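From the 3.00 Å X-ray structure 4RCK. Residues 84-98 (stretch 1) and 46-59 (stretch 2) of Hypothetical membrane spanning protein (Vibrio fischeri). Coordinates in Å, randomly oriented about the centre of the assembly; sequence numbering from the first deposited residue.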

ATOM      1  N   ASP A  84      -2.994   2.741  -8.052  1.00126.15           N
ATOM      2  CA  ASP A  84      -3.441   3.080  -9.385  1.00124.63           C
ATOM      3  C   ASP A  84      -3.051   4.513  -9.699  1.00115.28           C
ATOM      4  O   ASP A  84      -3.710   5.458  -9.272  1.00108.46           O
ATOM      5  CB  ASP A  84      -4.945   2.895  -9.535  1.00121.97           C
ATOM      6  CG  ASP A  84      -5.390   3.043 -10.966  1.00132.91           C
ATOM      7  OD1 ASP A  84      -4.505   3.027 -11.848  1.00138.48           O
ATOM      8  OD2 ASP A  84      -6.605   3.166 -11.216  1.00133.19           O
ATOM      9  N   ARG A  85      -1.962   4.664 -10.439  1.00111.20           N
ATOM     10  CA  ARG A  85      -1.475   5.980 -10.814  1.00116.21           C
ATOM     11  C   ARG A  85      -2.401   6.674 -11.806  1.00130.22           C
ATOM     12  O   ARG A  85      -2.554   7.899 -11.778  1.00128.89           O
ATOM     13  CB  ARG A  85      -0.078   5.863 -11.399  1.00116.85           C
ATOM     14  CG  ARG A  85       1.000   5.651 -10.358  1.00111.50           C
ATOM     15  CD  ARG A  85       1.526   4.252 -10.461  1.00113.67           C
ATOM     16  NE  ARG A  85       1.764   3.925 -11.859  1.00125.53           N
ATOM     17  CZ  ARG A  85       2.805   3.233 -12.297  1.00133.24           C
ATOM     18  NH1 ARG A  85       3.712   2.782 -11.440  1.00136.23           N
ATOM     19  NH2 ARG A  85       2.938   2.992 -13.594  1.00133.57           N
ATOM     20  N   ASN A  86      -3.001   5.877 -12.685  1.00133.40           N
ATOM     21  CA  ASN A  86      -3.953   6.359 -13.680  1.00131.78           C
ATOM     22  C   ASN A  86      -5.017   7.296 -13.116  1.00127.74           C
ATOM     23  O   ASN A  86      -5.342   8.311 -13.729  1.00128.83           O
ATOM     24  CB  ASN A  86      -4.636   5.170 -14.357  1.00135.67           C
ATOM     25  CG  ASN A  86      -3.643   4.180 -14.933  1.00136.30           C
ATOM     26  OD1 ASN A  86      -2.565   4.560 -15.391  1.00142.06           O
ATOM     27  ND2 ASN A  86      -4.000   2.903 -14.911  1.00129.79           N
ATOM     28  N   THR A  87      -5.555   6.958 -11.947  1.00124.19           N
ATOM     29  CA  THR A  87      -6.607   7.769 -11.341  1.00124.00           C
ATOM     30  C   THR A  87      -6.057   9.107 -10.845  1.00112.76           C
ATOM     31  O   THR A  87      -6.759  10.115 -10.868  1.00108.26           O
ATOM     32  CB  THR A  87      -7.316   7.027 -10.174  1.00118.93           C
ATOM     33  OG1 THR A  87      -8.538   7.698  -9.843  1.00119.19           O
ATOM     34  CG2 THR A  87      -6.432   6.948  -8.937  1.00114.07           C
ATOM     35  N   VAL A  88      -4.795   9.125 -10.424  1.00102.79           N
ATOM     36  CA  VAL A  88      -4.180  10.360  -9.952  1.00 97.61           C
ATOM     37  C   VAL A  88      -3.845  11.245 -11.144  1.00 98.87           C
ATOM     38  O   VAL A  88      -3.894  12.472 -11.060  1.00 97.23           O
ATOM     39  CB  VAL A  88      -2.900  10.101  -9.131  1.00100.56           C
ATOM     40  CG1 VAL A  88      -2.503  11.354  -8.364  1.00107.51           C
ATOM     41  CG2 VAL A  88      -3.106   8.941  -8.178  1.00103.50           C
ATOM     42  N   ARG A  89      -3.511  10.604 -12.258  1.00102.54           N
ATOM     43  CA  ARG A  89      -3.163  11.310 -13.484  1.00101.39           C
ATOM     44  C   ARG A  89      -4.392  11.945 -14.128  1.00105.07           C
ATOM     45  O   ARG A  89      -4.341  13.083 -14.594  1.00104.85           O
ATOM     46  CB  ARG A  89      -2.492  10.360 -14.476  1.00107.33           C
ATOM     47  CG  ARG A  89      -1.879  11.061 -15.673  1.00108.16           C
ATOM     48  CD  ARG A  89      -2.021  10.246 -16.949  1.00123.91           C
ATOM     49  NE  ARG A  89      -1.469   8.899 -16.823  1.00133.60           N
ATOM     50  CZ  ARG A  89      -2.166   7.786 -17.026  1.00134.76           C
ATOM     51  NH1 ARG A  89      -3.445   7.856 -17.369  1.00134.23           N
ATOM     52  NH2 ARG A  89      -1.584   6.602 -16.890  1.00136.51           N
ATOM     53  N   GLU A  90      -5.492  11.197 -14.154  1.00111.58           N
ATOM     54  CA  GLU A  90      -6.740  11.676 -14.739  1.00112.49           C
ATOM     55  C   GLU A  90      -7.361  12.783 -13.900  1.00108.37           C
ATOM     56  O   GLU A  90      -7.773  13.816 -14.428  1.00106.91           O
ATOM     57  CB  GLU A  90      -7.741  10.531 -14.890  1.00119.85           C
ATOM     58  CG  GLU A  90      -7.315   9.436 -15.846  1.00133.93           C
ATOM     59  CD  GLU A  90      -8.164   8.191 -15.696  1.00148.57           C
ATOM     60  OE1 GLU A  90      -9.112   8.217 -14.882  1.00157.35           O
ATOM     61  OE2 GLU A  90      -7.885   7.186 -16.383  1.00148.22           O
ATOM     62  N   GLN A  91      -7.431  12.560 -12.590  1.00106.42           N
ATOM     63  CA  GLN A  91      -8.008  13.543 -11.681  1.00104.60           C
ATOM     64  C   GLN A  91      -7.181  14.820 -11.667  1.00102.02           C
ATOM     65  O   GLN A  91      -7.652  15.865 -11.233  1.00102.52           O
ATOM     66  CB  GLN A  91      -8.130  12.973 -10.267  1.00104.79           C
ATOM     67  CG  GLN A  91      -9.206  11.909 -10.127  1.00112.63           C
ATOM     68  CD  GLN A  91      -9.384  11.436  -8.699  1.00116.62           C
ATOM     69  OE1 GLN A  91      -9.000  12.123  -7.753  1.00117.13           O
ATOM     70  NE2 GLN A  91      -9.966  10.254  -8.536  1.00116.94           N
ATOM     71  N   LEU A  92      -5.943  14.725 -12.141  1.00 99.35           N
ATOM     72  CA  LEU A  92      -5.123  15.904 -12.367  1.00 96.30           C
ATOM     73  C   LEU A  92      -5.515  16.552 -13.688  1.00101.91           C
ATOM     74  O   LEU A  92      -5.660  17.770 -13.776  1.00118.61           O
ATOM     75  CB  LEU A  92      -3.636  15.547 -12.377  1.00 93.51           C
ATOM     76  CG  LEU A  92      -2.696  16.735 -12.588  1.00 91.34           C
ATOM     77  CD1 LEU A  92      -2.762  17.683 -11.399  1.00 89.30           C
ATOM     78  CD2 LEU A  92      -1.269  16.268 -12.834  1.00 89.06           C
ATOM     79  N   ASP A  93      -5.690  15.714 -14.706  1.00104.23           N
ATOM     80  CA  ASP A  93      -6.027  16.160 -16.053  1.00113.23           C
ATOM     81  C   ASP A  93      -7.261  17.056 -16.087  1.00111.73           C
ATOM     82  O   ASP A  93      -7.292  18.059 -16.800  1.00116.96           O
ATOM     83  CB  ASP A  93      -6.252  14.952 -16.963  1.00125.69           C
ATOM     84  CG  ASP A  93      -5.454  15.031 -18.245  1.00132.00           C
ATOM     85  OD1 ASP A  93      -5.038  16.147 -18.622  1.00125.81           O
ATOM     86  OD2 ASP A  93      -5.243  13.975 -18.877  1.00140.18           O
ATOM     87  N   ARG A  94      -8.271  16.690 -15.309  1.00106.08           N
ATOM     88  CA  ARG A  94      -9.560  17.367 -15.363  1.00108.91           C
ATOM     89  C   ARG A  94      -9.646  18.583 -14.441  1.00106.97           C
ATOM     90  O   ARG A  94     -10.659  19.283 -14.429  1.00111.04           O
ATOM     91  CB  ARG A  94     -10.682  16.380 -15.027  1.00114.22           C
ATOM     92  CG  ARG A  94     -10.524  15.683 -13.686  1.00115.58           C
ATOM     93  CD  ARG A  94     -11.737  14.821 -13.364  1.00131.09           C
ATOM     94  NE  ARG A  94     -11.738  13.555 -14.092  1.00139.18           N
ATOM     95  CZ  ARG A  94     -11.792  12.361 -13.510  1.00135.42           C
ATOM     96  NH1 ARG A  94     -11.853  12.271 -12.189  1.00130.66           N
ATOM     97  NH2 ARG A  94     -11.790  11.258 -14.245  1.00134.75           N
ATOM     98  N   THR A  95      -8.591  18.835 -13.671  1.00102.18           N
ATOM     99  CA  THR A  95      -8.552  20.011 -12.807  1.00 99.72           C
ATOM    100  C   THR A  95      -8.603  21.290 -13.630  1.00100.91           C
ATOM    101  O   THR A  95      -7.943  21.398 -14.663  1.00100.06           O
ATOM    102  CB  THR A  95      -7.287  20.045 -11.927  1.00 93.79           C
ATOM    103  OG1 THR A  95      -6.121  19.957 -12.756  1.00112.28           O
ATOM    104  CG2 THR A  95      -7.289  18.898 -10.937  1.00 92.08           C
ATOM    105  N   VAL A  96      -9.393  22.257 -13.175  1.00107.89           N
ATOM    106  CA  VAL A  96      -9.472  23.545 -13.849  1.00111.15           C
ATOM    107  C   VAL A  96      -9.093  24.668 -12.892  1.00114.65           C
ATOM    108  O   VAL A  96      -9.040  24.475 -11.679  1.00115.77           O
ATOM    109  CB  VAL A  96     -10.881  23.812 -14.416  1.00110.84           C
ATOM    110  CG1 VAL A  96     -10.785  24.505 -15.767  1.00111.61           C
ATOM    111  CG2 VAL A  96     -11.674  22.517 -14.524  1.00108.04           C
ATOM    112  N   LEU A  97      -8.833  25.846 -13.448  1.00117.82           N
ATOM    113  CA  LEU A  97      -8.359  26.979 -12.666  1.00122.73           C
ATOM    114  C   LEU A  97      -9.505  27.834 -12.128  1.00124.49           C
ATOM    115  O   LEU A  97     -10.653  27.677 -12.548  1.00127.61           O
ATOM    116  CB  LEU A  97      -7.410  27.829 -13.516  1.00123.84           C
ATOM    117  CG  LEU A  97      -7.306  27.441 -14.996  1.00121.95           C
ATOM    118  CD1 LEU A  97      -8.445  28.045 -15.812  1.00120.27           C
ATOM    119  CD2 LEU A  97      -5.953  27.833 -15.578  1.00114.50           C
ATOM    120  N   ASN A  98      -9.174  28.707 -11.176  1.00118.77           N
ATOM    121  CA  ASN A  98     -10.084  29.719 -10.627  1.00119.41           C
ATOM    122  C   ASN A  98     -11.200  29.206  -9.718  1.00134.71           C
ATOM    123  O   ASN A  98     -12.028  29.988  -9.251  1.00131.56           O
ATOM    124  CB  ASN A  98     -10.714  30.535 -11.758  1.00116.07           C
ATOM    125  CG  ASN A  98      -9.889  31.743 -12.127  1.00113.64           C
ATOM    126  OD1 ASN A  98      -9.018  31.677 -12.994  1.00111.47           O
ATOM    127  ND2 ASN A  98     -10.156  32.860 -11.466  1.00114.77           N
TER
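Stretch 2, residues 46-59: RLTAVKQVVSDFID

Stretch 2 is helical from Arg 46 to Asp 59 and lies antiparallel on stretch 1, its axis running at 176° to that of helix 85-93 with a closest approach of 9.6 Å. The register pairs Leu 47 with Leu 97, Lys 51 with Asp 93, Ser 55 with Arg 89 and Ile 58 with Arg 85. Steps of four, four and three residues keep one side of the helix on the contact, and the CA-CA distance is shortest at Ser 55 and Arg 89, 5.4 Å. Together the two stretches bury 675 Å².

Arg 46 opens the helix without touching stretch 1; its guanidinium is hydrogen-bonded elsewhere in the structure. Leu 47 points toward the loop that follows the stretch 1 helix, where its CD2 lies 4.2 Å from Leu 97 CD2 and 4.0 Å from Thr 95 O. Thr 48 and Ala 49 make no contact. Lys 51 leaves its backbone sideways, but an extended chain (m, t, t, t) carries the amine to the end of the stretch 1 helix. There NZ donates to Asp 93 O and to Thr 95 O, both at 2.7 Å, so the ammonium binds two backbone carbonyls at the point where helix gives way to loop. The aliphatic part of the same chain packs alongside: CE is 3.5 Å from Leu 92 O and 3.4 Å from Thr 95 OG1. That hydroxyl, Thr 95 OG1, in turn donates a very short bond of 2.5 Å to Leu 92 O, holding the turn next to the lysine.

Gln 52 points away and Val 53 is out of reach. Val 54, set sideways, meets Leu 92 through CG1, 4.0 Å from Leu 92 CD2. One residue on, the small side chain of Ser 55 faces stretch 1 at the close approach of the backbones, with CB 3.5 Å from Arg 89 CG. Asp 56 and Phe 57 make no contact.

Ile 58 has the largest covered area of the contact, 99 Å². Its CG2 presses against Arg 85 CB at 3.3 Å, while CD1 reaches Val 88 CG1 at 4.2 Å; its carbonyl O lies over one face of the Arg 85 guanidinium. Asp 59 starts out pointing away, yet its carboxylate comes back to the edge of the Arg 89 guanidinium, where Arg 89 NE donates a weak bond to Asp 59 OD1 at 3.4 Å within a salt bridge. Arg 89 NH2 also bonds weakly to Asn 86 OD1, at 2.7 Å.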

ATOM      1  N   ARG A  46       0.743  27.842 -16.975  1.00 77.29           N
ATOM      2  CA  ARG A  46       1.474  27.085 -15.965  1.00 70.07           C
ATOM      3  C   ARG A  46       0.819  25.752 -15.618  1.00 71.27           C
ATOM      4  O   ARG A  46       1.504  24.737 -15.509  1.00 73.87           O
ATOM      5  CB  ARG A  46       1.638  27.927 -14.696  1.00 67.73           C
ATOM      6  CG  ARG A  46       2.558  29.129 -14.866  1.00 63.36           C
ATOM      7  CD  ARG A  46       2.461  30.078 -13.681  1.00 65.43           C
ATOM      8  NE  ARG A  46       3.387  31.202 -13.802  1.00 72.27           N
ATOM      9  CZ  ARG A  46       3.381  32.267 -13.006  1.00 79.40           C
ATOM     10  NH1 ARG A  46       4.264  33.240 -13.190  1.00 70.76           N
ATOM     11  NH2 ARG A  46       2.491  32.363 -12.028  1.00 93.06           N
ATOM     12  N   LEU A  47      -0.499  25.752 -15.449  1.00 73.87           N
ATOM     13  CA  LEU A  47      -1.214  24.533 -15.081  1.00 78.86           C
ATOM     14  C   LEU A  47      -1.097  23.468 -16.167  1.00 86.74           C
ATOM     15  O   LEU A  47      -0.998  22.277 -15.871  1.00 90.47           O
ATOM     16  CB  LEU A  47      -2.687  24.829 -14.799  1.00 84.96           C
ATOM     17  CG  LEU A  47      -3.535  23.611 -14.423  1.00 94.27           C
ATOM     18  CD1 LEU A  47      -2.974  22.928 -13.184  1.00 93.62           C
ATOM     19  CD2 LEU A  47      -4.994  23.991 -14.217  1.00102.55           C
ATOM     20  N   THR A  48      -1.103  23.901 -17.424  1.00 88.35           N
ATOM     21  CA  THR A  48      -0.976  22.977 -18.544  1.00 94.53           C
ATOM     22  C   THR A  48       0.383  22.286 -18.525  1.00 89.54           C
ATOM     23  O   THR A  48       0.470  21.068 -18.684  1.00 92.24           O
ATOM     24  CB  THR A  48      -1.157  23.687 -19.896  1.00100.01           C
ATOM     25  OG1 THR A  48      -2.411  24.378 -19.912  1.00108.32           O
ATOM     26  CG2 THR A  48      -1.125  22.676 -21.030  1.00106.75           C
ATOM     27  N   ALA A  49       1.438  23.072 -18.331  1.00 83.68           N
ATOM     28  CA  ALA A  49       2.792  22.536 -18.255  1.00 80.31           C
ATOM     29  C   ALA A  49       2.916  21.563 -17.089  1.00 79.76           C
ATOM     30  O   ALA A  49       3.535  20.506 -17.210  1.00 81.25           O
ATOM     31  CB  ALA A  49       3.803  23.661 -18.118  1.00 75.79           C
ATOM     32  N   VAL A  50       2.312  21.930 -15.965  1.00 76.38           N
ATOM     33  CA  VAL A  50       2.320  21.096 -14.771  1.00 73.04           C
ATOM     34  C   VAL A  50       1.606  19.772 -15.007  1.00 77.24           C
ATOM     35  O   VAL A  50       2.136  18.711 -14.673  1.00 90.21           O
ATOM     36  CB  VAL A  50       1.665  21.820 -13.586  1.00 68.68           C
ATOM     37  CG1 VAL A  50       1.435  20.858 -12.430  1.00 66.83           C
ATOM     38  CG2 VAL A  50       2.523  22.996 -13.161  1.00 65.70           C
ATOM     39  N   LYS A  51       0.408  19.844 -15.580  1.00 80.55           N
ATOM     40  CA  LYS A  51      -0.350  18.649 -15.933  1.00 84.44           C
ATOM     41  C   LYS A  51       0.502  17.688 -16.745  1.00 87.48           C
ATOM     42  O   LYS A  51       0.537  16.496 -16.467  1.00101.69           O
ATOM     43  CB  LYS A  51      -1.608  19.011 -16.722  1.00 87.40           C
ATOM     44  CG  LYS A  51      -2.721  19.612 -15.892  1.00 88.58           C
ATOM     45  CD  LYS A  51      -3.952  19.860 -16.742  1.00 94.12           C
ATOM     46  CE  LYS A  51      -5.086  20.436 -15.915  1.00 95.51           C
ATOM     47  NZ  LYS A  51      -6.330  20.589 -16.716  1.00 98.93           N
ATOM     48  N   GLN A  52       1.199  18.225 -17.740  1.00 86.26           N
ATOM     49  CA  GLN A  52       2.081  17.430 -18.584  1.00 89.71           C
ATOM     50  C   GLN A  52       3.183  16.750 -17.778  1.00 88.57           C
ATOM     51  O   GLN A  52       3.223  15.525 -17.673  1.00 91.77           O
ATOM     52  CB  GLN A  52       2.707  18.308 -19.668  1.00 96.34           C
ATOM     53  CG  GLN A  52       3.534  17.541 -20.679  1.00109.73           C
ATOM     54  CD  GLN A  52       2.676  16.827 -21.701  1.00126.33           C
ATOM     55  OE1 GLN A  52       1.715  17.392 -22.221  1.00135.45           O
ATOM     56  NE2 GLN A  52       3.013  15.575 -21.990  1.00126.22           N
ATOM     57  N   VAL A  53       4.071  17.560 -17.207  1.00 86.74           N
ATOM     58  CA  VAL A  53       5.254  17.070 -16.502  1.00 89.84           C
ATOM     59  C   VAL A  53       4.928  16.117 -15.349  1.00 92.04           C
ATOM     60  O   VAL A  53       5.516  15.039 -15.247  1.00 96.06           O
ATOM     61  CB  VAL A  53       6.094  18.247 -15.959  1.00 78.23           C
ATOM     62  CG1 VAL A  53       7.046  17.782 -14.870  1.00 77.33           C
ATOM     63  CG2 VAL A  53       6.856  18.919 -17.094  1.00 79.16           C
ATOM     64  N   VAL A  54       3.992  16.510 -14.489  1.00 77.75           N
ATOM     65  CA  VAL A  54       3.641  15.704 -13.322  1.00 75.54           C
ATOM     66  C   VAL A  54       2.997  14.378 -13.733  1.00 86.34           C
ATOM     67  O   VAL A  54       3.260  13.345 -13.122  1.00 98.64           O
ATOM     68  CB  VAL A  54       2.695  16.471 -12.373  1.00 73.89           C
ATOM     69  CG1 VAL A  54       2.273  15.597 -11.202  1.00 74.00           C
ATOM     70  CG2 VAL A  54       3.371  17.736 -11.867  1.00 81.95           C
ATOM     71  N   SER A  55       2.167  14.405 -14.772  1.00 96.28           N
ATOM     72  CA  SER A  55       1.555  13.184 -15.290  1.00101.50           C
ATOM     73  C   SER A  55       2.617  12.203 -15.782  1.00103.93           C
ATOM     74  O   SER A  55       2.553  11.011 -15.482  1.00103.32           O
ATOM     75  CB  SER A  55       0.571  13.507 -16.418  1.00111.34           C
ATOM     76  OG  SER A  55       0.927  12.845 -17.617  1.00125.26           O
ATOM     77  N   ASP A  56       3.583  12.714 -16.540  1.00110.40           N
ATOM     78  CA  ASP A  56       4.717  11.918 -17.002  1.00114.49           C
ATOM     79  C   ASP A  56       5.524  11.369 -15.825  1.00104.39           C
ATOM     80  O   ASP A  56       5.971  10.221 -15.845  1.00 95.74           O
ATOM     81  CB  ASP A  56       5.624  12.756 -17.907  1.00120.53           C
ATOM     82  CG  ASP A  56       5.036  12.979 -19.289  1.00128.32           C
ATOM     83  OD1 ASP A  56       3.869  12.599 -19.518  1.00140.86           O
ATOM     84  OD2 ASP A  56       5.745  13.543 -20.149  1.00121.87           O
ATOM     85  N   PHE A  57       5.709  12.207 -14.807  1.00100.29           N
ATOM     86  CA  PHE A  57       6.401  11.821 -13.579  1.00 87.40           C
ATOM     87  C   PHE A  57       5.743  10.621 -12.922  1.00 82.38           C
ATOM     88  O   PHE A  57       6.420   9.704 -12.448  1.00 87.99           O
ATOM     89  CB  PHE A  57       6.429  12.994 -12.597  1.00 89.56           C
ATOM     90  CG  PHE A  57       6.882  12.620 -11.213  1.00 81.89           C
ATOM     91  CD1 PHE A  57       8.231  12.548 -10.914  1.00 81.36           C
ATOM     92  CD2 PHE A  57       5.961  12.350 -10.209  1.00 78.73           C
ATOM     93  CE1 PHE A  57       8.655  12.207  -9.646  1.00 76.72           C
ATOM     94  CE2 PHE A  57       6.382  12.006  -8.938  1.00 76.04           C
ATOM     95  CZ  PHE A  57       7.731  11.936  -8.660  1.00 73.86           C
ATOM     96  N   ILE A  58       4.414  10.662 -12.893  1.00 81.13           N
ATOM     97  CA  ILE A  58       3.587   9.626 -12.289  1.00 86.77           C
ATOM     98  C   ILE A  58       3.791   8.277 -12.975  1.00 92.66           C
ATOM     99  O   ILE A  58       3.929   7.246 -12.311  1.00 91.76           O
ATOM    100  CB  ILE A  58       2.096  10.025 -12.344  1.00 95.13           C
ATOM    101  CG1 ILE A  58       1.837  11.262 -11.482  1.00 83.89           C
ATOM    102  CG2 ILE A  58       1.227   8.903 -11.881  1.00111.21           C
ATOM    103  CD1 ILE A  58       0.375  11.661 -11.405  1.00 85.51           C
ATOM    104  N   ASP A  59       3.835   8.294 -14.304  1.00105.83           N
ATOM    105  CA  ASP A  59       4.088   7.084 -15.083  1.00118.69           C
ATOM    106  C   ASP A  59       5.428   6.441 -14.727  1.00120.37           C
ATOM    107  O   ASP A  59       5.588   5.224 -14.824  1.00120.13           O
ATOM    108  CB  ASP A  59       4.066   7.386 -16.586  1.00127.14           C
ATOM    109  CG  ASP A  59       2.778   8.040 -17.037  1.00132.00           C
ATOM    110  OD1 ASP A  59       1.830   8.107 -16.228  1.00138.57           O
ATOM    111  OD2 ASP A  59       2.712   8.480 -18.205  1.00128.13           O
TER